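Local coordinates for protein putative P450-like enzyme (Streptomyces himastatinicus ATCC 53653, PDB 5Z9I) that binds heme b, its iron held by an axial thiolate, and probably works as a cytochrome P450-type monooxygenase, at residues 88-93 with 210-215; 140-145 with 191-196. The protein carries 1 engineered substitution. All coordinates share one frame; numbering follows the deposited sequence.

Contact 1 of 2, residues 88-93 with 210-215; sequences GLVDHA and SQLVHA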
loop_
_atom_site.group_PDB
_atom_site.type_symbol
_atom_site.label_atom_id
_atom_site.label_comp_id
_atom_site.label_asym_id
_atom_site.label_seq_id
_atom_site.Cartn_x
_atom_site.Cartn_y
_atom_site.Cartn_z
ATOM N N GLY A 88 10.628 -13.874 8.094
ATOM C CA GLY A 88 12.054 -14.033 8.323
ATOM C C GLY A 88 12.854 -14.345 7.062
ATOM O O GLY A 88 13.891 -13.733 6.822
ATOM N N LEU A 89 12.381 -15.293 6.254
ATOM C CA LEU A 89 13.085 -15.636 5.026
ATOM C C LEU A 89 13.047 -14.495 4.005
ATOM O O LEU A 89 14.018 -14.267 3.274
ATOM C CB LEU A 89 12.505 -16.906 4.404
ATOM C CG LEU A 89 12.972 -18.227 5.000
ATOM C CD1 LEU A 89 11.923 -19.339 4.819
ATOM C CD2 LEU A 89 14.305 -18.658 4.388
ATOM N N VAL A 90 11.933 -13.775 3.957
ATOM C CA VAL A 90 11.798 -12.710 2.986
ATOM C C VAL A 90 12.615 -11.473 3.413
ATOM O O VAL A 90 13.213 -10.807 2.575
ATOM C CB VAL A 90 10.312 -12.336 2.761
ATOM C CG1 VAL A 90 10.195 -11.169 1.768
ATOM C CG2 VAL A 90 9.562 -13.528 2.223
ATOM N N ASP A 91 12.652 -11.181 4.710
ATOM C CA ASP A 91 13.466 -10.076 5.203
ATOM C C ASP A 91 14.948 -10.362 4.935
ATOM O O ASP A 91 15.658 -9.484 4.467
ATOM C CB ASP A 91 13.204 -9.815 6.690
ATOM C CG ASP A 91 12.395 -8.544 6.925
ATOM O OD1 ASP A 91 12.512 -7.593 6.115
ATOM O OD2 ASP A 91 11.620 -8.503 7.903
ATOM N N HIS A 92 15.396 -11.591 5.180
ATOM C CA HIS A 92 16.763 -11.985 4.846
ATOM C C HIS A 92 17.062 -11.715 3.373
ATOM O O HIS A 92 18.171 -11.306 3.041
ATOM C CB HIS A 92 17.013 -13.463 5.163
ATOM C CG HIS A 92 18.394 -13.947 4.805
ATOM N ND1 HIS A 92 19.502 -13.689 5.588
ATOM C CD2 HIS A 92 18.843 -14.680 3.758
ATOM C CE1 HIS A 92 20.569 -14.241 5.038
ATOM N NE2 HIS A 92 20.201 -14.851 3.928
ATOM N N ALA A 93 16.072 -11.916 2.493
ATOM C CA ALA A 93 16.314 -11.783 1.059
ATOM C C ALA A 93 16.359 -10.317 0.606
ATOM O O ALA A 93 17.023 -9.994 -0.386
ATOM C CB ALA A 93 15.261 -12.552 0.269
ATOM N N SER A 210 16.435 -13.882 -6.998
ATOM C CA SER A 210 17.631 -14.692 -6.792
ATOM C C SER A 210 17.918 -14.822 -5.295
ATOM O O SER A 210 18.321 -15.888 -4.834
ATOM C CB SER A 210 18.852 -14.110 -7.524
ATOM O OG SER A 210 18.651 -14.046 -8.930
ATOM N N GLN A 211 17.704 -13.761 -4.526
ATOM C CA GLN A 211 17.952 -13.858 -3.086
ATOM C C GLN A 211 16.888 -14.736 -2.409
ATOM O O GLN A 211 17.200 -15.534 -1.528
ATOM C CB GLN A 211 18.017 -12.464 -2.458
ATOM C CG GLN A 211 19.316 -11.749 -2.810
ATOM C CD GLN A 211 20.507 -12.525 -2.308
ATOM O OE1 GLN A 211 20.572 -12.859 -1.125
ATOM N NE2 GLN A 211 21.440 -12.851 -3.202
ATOM N N LEU A 212 15.638 -14.622 -2.850
ATOM C CA LEU A 212 14.578 -15.489 -2.322
ATOM C C LEU A 212 14.843 -16.977 -2.616
ATOM O O LEU A 212 14.568 -17.843 -1.797
ATOM C CB LEU A 212 13.231 -15.075 -2.896
ATOM C CG LEU A 212 12.623 -13.800 -2.316
ATOM C CD1 LEU A 212 11.443 -13.372 -3.191
ATOM C CD2 LEU A 212 12.234 -13.988 -0.837
ATOM N N VAL A 213 15.385 -17.255 -3.791
ATOM C CA VAL A 213 15.748 -18.607 -4.182
ATOM C C VAL A 213 16.890 -19.182 -3.329
ATOM O O VAL A 213 16.944 -20.384 -3.078
ATOM C CB VAL A 213 16.148 -18.646 -5.673
ATOM C CG1 VAL A 213 17.138 -19.727 -5.929
ATOM C CG2 VAL A 213 14.924 -18.805 -6.551
ATOM N N HIS A 214 17.801 -18.329 -2.873
ATOM C CA HIS A 214 18.952 -18.832 -2.142
ATOM C C HIS A 214 18.845 -18.593 -0.641
ATOM O O HIS A 214 19.661 -19.094 0.118
ATOM C CB HIS A 214 20.242 -18.225 -2.717
ATOM C CG HIS A 214 20.573 -18.750 -4.078
ATOM N ND1 HIS A 214 20.145 -18.130 -5.249
ATOM C CD2 HIS A 214 21.227 -19.863 -4.477
ATOM C CE1 HIS A 214 20.550 -18.825 -6.283
ATOM N NE2 HIS A 214 21.211 -19.895 -5.850
ATOM N N ALA A 215 17.817 -17.869 -0.218
ATOM C CA ALA A 215 17.579 -17.616 1.197
ATOM C C ALA A 215 17.407 -18.904 1.996
ATOM O O ALA A 215 16.643 -19.782 1.617
ATOM C CB ALA A 215 16.346 -16.724 1.389
#
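Leu-212 and Ala-93 make the closest apolar touch between segments 88-93 and 210-215. The CB of Leu-212 leaves its helix with CG beside the backbone N and anti to the carbonyl carbon (chi1 -75°), a turn that swings the branch point over to Ala-93, whose CB lies 3.9 Å from Leu-212 CG. Beyond CG, the CD2 methyl does most of the touching: it rests 3.5 Å from Ala-93 CB and, one turn back, 4.1 Å from Val-90 CA. The side chains of Val-90 and Leu-212 cross obliquely, with Val-90 CG2 near Leu-212 CD2. The small methyl of Ala-93 also allows close backbone approach, its CA being 4.9 Å from Gln-211 CA. Beside it, the CB of Gln-211 sits 3.4 Å from the Ala-93 carbonyl O, a van der Waals contact of carbon with oxygen. No hydrogen bond links the two segments. At the C-terminal end Ala-215, the first residue past the helix, puts its CB at the edge of the His-92 ring, 4.0 Å from CD2 and near the ring plane. Leu-89 CD2 also reaches the same residue, 3.8 Å from Ala-215 O. The apolar middle is thus buried, whereas His-92 is exposed. The two helical segments run at 133° to each other, with axes 8.7 Å apart. Helix 224-255 lies next to this pair, where Ile-230 touches both Val-90 and Leu-212; Phe-75 also packs on Val-90, close to the heme, and helix 173-202 backs helix 208-214 through Val-213.

Contact 2 of 2, residues 140-145 with 191-196; sequences DLLGVP and DYWHER
Val-144 and Leu-142 close on Trp-193 in the tightly packed half of this contact. Atom CH2 of the indole takes both: Leu-142 CD1 at 3.6 Å and Val-144 CG2 at the same 3.6 Å, each side chain crossing the tryptophan at about a right angle. The other methyl of Val-144, CG1, meets Tyr-192 OH at 3.2 Å; that hydroxyl has its hydrogen-bond partner in Asp-148. Tyr-192 CD2 lies over the centre of the indole face, and Phe-152 of helix 149-164 adds a third ring, meeting Tyr-192 edge to face.

The other half is polar and looser. Bends at chi2 and chi3 (-66° and -62°) fold the Arg-196 chain back, bringing its guanidinium to the turn after helix 132-142. There NH2 gives Gly-143 O a weak hydrogen bond of 2.9 Å, far from straight at 121°. A water makes a second link, accepting from Arg-196 NE at 3.1 Å and donating to Leu-142 O at 2.8 Å. Pro-145 CD lies over one guanidinium face, offset toward the rim, 3.7 Å from NH2. With an alanine here instead of Arg-196, Gly-143 O would probably lose this donor, the water one of its two anchors and the proline ring its cover.

Gly-143, with positive phi, is the C-prime residue of a Schellman motif that ends helix 132-142, its N bonding weakly to Asp-140 O. The arrangement is thus a glycine-terminated helix end whose following loop packs against the long helix 173-202 of the P450 fold.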
loop_
_atom_site.group_PDB
_atom_site.type_symbol
_atom_site.label_atom_id
_atom_site.label_comp_id
_atom_site.label_asym_id
_atom_site.label_seq_id
_atom_site.Cartn_x
_atom_site.Cartn_y
_atom_site.Cartn_z
ATOM N N ASP A 140 12.506 -3.404 -10.852
ATOM C CA ASP A 140 13.959 -3.423 -10.807
ATOM C C ASP A 140 14.434 -4.262 -9.630
ATOM O O ASP A 140 15.348 -5.064 -9.773
ATOM C CB ASP A 140 14.533 -1.987 -10.702
ATOM C CG ASP A 140 14.573 -1.269 -12.051
ATOM O OD1 ASP A 140 14.145 -1.880 -13.070
ATOM O OD2 ASP A 140 15.024 -0.090 -12.098
ATOM N N LEU A 141 13.815 -4.069 -8.467
ATOM C CA LEU A 141 14.157 -4.849 -7.273
ATOM C C LEU A 141 14.018 -6.350 -7.557
ATOM O O LEU A 141 14.924 -7.135 -7.268
ATOM C CB LEU A 141 13.264 -4.456 -6.100
ATOM C CG LEU A 141 13.350 -5.314 -4.827
ATOM C CD1 LEU A 141 14.753 -5.192 -4.256
ATOM C CD2 LEU A 141 12.324 -4.846 -3.783
ATOM N N LEU A 142 12.887 -6.736 -8.151
ATOM C CA LEU A 142 12.586 -8.142 -8.400
ATOM C C LEU A 142 13.419 -8.707 -9.536
ATOM O O LEU A 142 13.563 -9.926 -9.641
ATOM C CB LEU A 142 11.093 -8.349 -8.701
ATOM C CG LEU A 142 10.234 -8.106 -7.459
ATOM C CD1 LEU A 142 8.808 -7.783 -7.828
ATOM C CD2 LEU A 142 10.304 -9.305 -6.510
ATOM N N GLY A 143 13.968 -7.824 -10.370
ATOM C CA GLY A 143 14.894 -8.214 -11.427
ATOM C C GLY A 143 14.255 -8.401 -12.794
ATOM O O GLY A 143 14.820 -9.041 -13.681
ATOM N N VAL A 144 13.072 -7.828 -12.961
ATOM C CA VAL A 144 12.302 -7.898 -14.203
ATOM C C VAL A 144 12.922 -7.099 -15.353
ATOM O O VAL A 144 13.241 -5.944 -15.181
ATOM C CB VAL A 144 10.872 -7.363 -13.932
ATOM C CG1 VAL A 144 10.063 -7.318 -15.172
ATOM C CG2 VAL A 144 10.195 -8.188 -12.845
ATOM N N PRO A 145 13.058 -7.703 -16.540
ATOM C CA PRO A 145 13.530 -6.953 -17.720
ATOM C C PRO A 145 12.676 -5.720 -18.000
ATOM O O PRO A 145 11.508 -5.699 -17.611
ATOM C CB PRO A 145 13.383 -7.961 -18.861
ATOM C CG PRO A 145 13.452 -9.302 -18.189
ATOM C CD PRO A 145 12.791 -9.118 -16.850
ATOM N N ASP A 191 3.004 -18.239 -13.086
ATOM C CA ASP A 191 3.828 -18.857 -14.129
ATOM C C ASP A 191 4.984 -17.951 -14.561
ATOM O O ASP A 191 6.082 -18.447 -14.810
ATOM C CB ASP A 191 2.997 -19.236 -15.364
ATOM C CG ASP A 191 2.128 -20.481 -15.130
ATOM O OD1 ASP A 191 2.482 -21.298 -14.254
ATOM O OD2 ASP A 191 1.100 -20.642 -15.815
ATOM N N TYR A 192 4.735 -16.642 -14.666
ATOM C CA TYR A 192 5.821 -15.695 -14.912
ATOM C C TYR A 192 6.931 -15.848 -13.871
ATOM O O TYR A 192 8.101 -15.988 -14.230
ATOM C CB TYR A 192 5.318 -14.248 -14.899
ATOM C CG TYR A 192 6.416 -13.219 -15.133
ATOM C CD1 TYR A 192 6.693 -12.744 -16.414
ATOM C CD2 TYR A 192 7.184 -12.737 -14.074
ATOM C CE1 TYR A 192 7.700 -11.798 -16.627
ATOM C CE2 TYR A 192 8.192 -11.807 -14.277
ATOM C CZ TYR A 192 8.445 -11.336 -15.557
ATOM O OH TYR A 192 9.441 -10.408 -15.756
ATOM N N TRP A 193 6.575 -15.818 -12.586
ATOM C CA TRP A 193 7.616 -15.829 -11.531
ATOM C C TRP A 193 8.334 -17.183 -11.394
ATOM O O TRP A 193 9.508 -17.226 -11.033
ATOM C CB TRP A 193 7.026 -15.424 -10.166
ATOM C CG TRP A 193 6.584 -13.991 -10.117
ATOM C CD1 TRP A 193 5.312 -13.525 -9.935
ATOM C CD2 TRP A 193 7.423 -12.833 -10.255
ATOM N NE1 TRP A 193 5.303 -12.140 -9.959
ATOM C CE2 TRP A 193 6.589 -11.693 -10.158
ATOM C CE3 TRP A 193 8.799 -12.649 -10.461
ATOM C CZ2 TRP A 193 7.083 -10.399 -10.255
ATOM C CZ3 TRP A 193 9.290 -11.365 -10.556
ATOM C CH2 TRP A 193 8.430 -10.249 -10.455
ATOM N N HIS A 194 7.627 -18.281 -11.661
ATOM C CA HIS A 194 8.248 -19.609 -11.641
ATOM C C HIS A 194 9.396 -19.681 -12.656
ATOM O O HIS A 194 10.466 -20.234 -12.368
ATOM C CB HIS A 194 7.218 -20.710 -11.944
ATOM C CG HIS A 194 6.436 -21.156 -10.749
ATOM N ND1 HIS A 194 5.368 -20.445 -10.242
ATOM C CD2 HIS A 194 6.557 -22.251 -9.962
ATOM C CE1 HIS A 194 4.876 -21.073 -9.192
ATOM N NE2 HIS A 194 5.584 -22.175 -8.999
ATOM N N GLU A 195 9.171 -19.124 -13.847
ATOM C CA GLU A 195 10.231 -19.062 -14.848
ATOM C C GLU A 195 11.430 -18.237 -14.364
ATOM O O GLU A 195 12.572 -18.645 -14.582
ATOM C CB GLU A 195 9.709 -18.495 -16.164
ATOM C CG GLU A 195 8.934 -19.495 -16.980
ATOM C CD GLU A 195 8.541 -18.959 -18.340
ATOM O OE1 GLU A 195 7.994 -17.833 -18.404
ATOM O OE2 GLU A 195 8.785 -19.666 -19.344
ATOM N N ARG A 196 11.177 -17.107 -13.698
ATOM C CA ARG A 196 12.269 -16.296 -13.135
ATOM C C ARG A 196 13.006 -17.073 -12.044
ATOM O O ARG A 196 14.216 -17.087 -12.013
ATOM C CB ARG A 196 11.768 -14.966 -12.550
ATOM C CG ARG A 196 10.843 -14.162 -13.458
ATOM C CD ARG A 196 11.550 -13.678 -14.670
ATOM N NE ARG A 196 12.655 -12.781 -14.355
ATOM C CZ ARG A 196 13.620 -12.474 -15.221
ATOM N NH1 ARG A 196 13.606 -13.000 -16.441
ATOM N NH2 ARG A 196 14.598 -11.639 -14.880
HETATM O O HOH W 1 13.724 -11.829 -11.655
#

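Overall arrangement
From the N terminus, helix 82-93, which carries the heme-binding residues His-83 and Arg-87, supplies the first half of contact 1. The chain then passes through helices 96-115 and 132-142, whose C-terminal end opens contact 2, and on through helix 149-164 to helix 173-202, where contact 2 closes its loop. Helix 208-214 follows directly and closes the larger loop of contact 1, so contact 2 is nested inside it. The two centres lie 14 Å apart, on the same side of the chain's centre. Helix 208-214, part of contact 1, also touches contact 2, Leu-208 on Leu-142 and Ile-209 on Trp-193; helix 224-255 packs against both contacts.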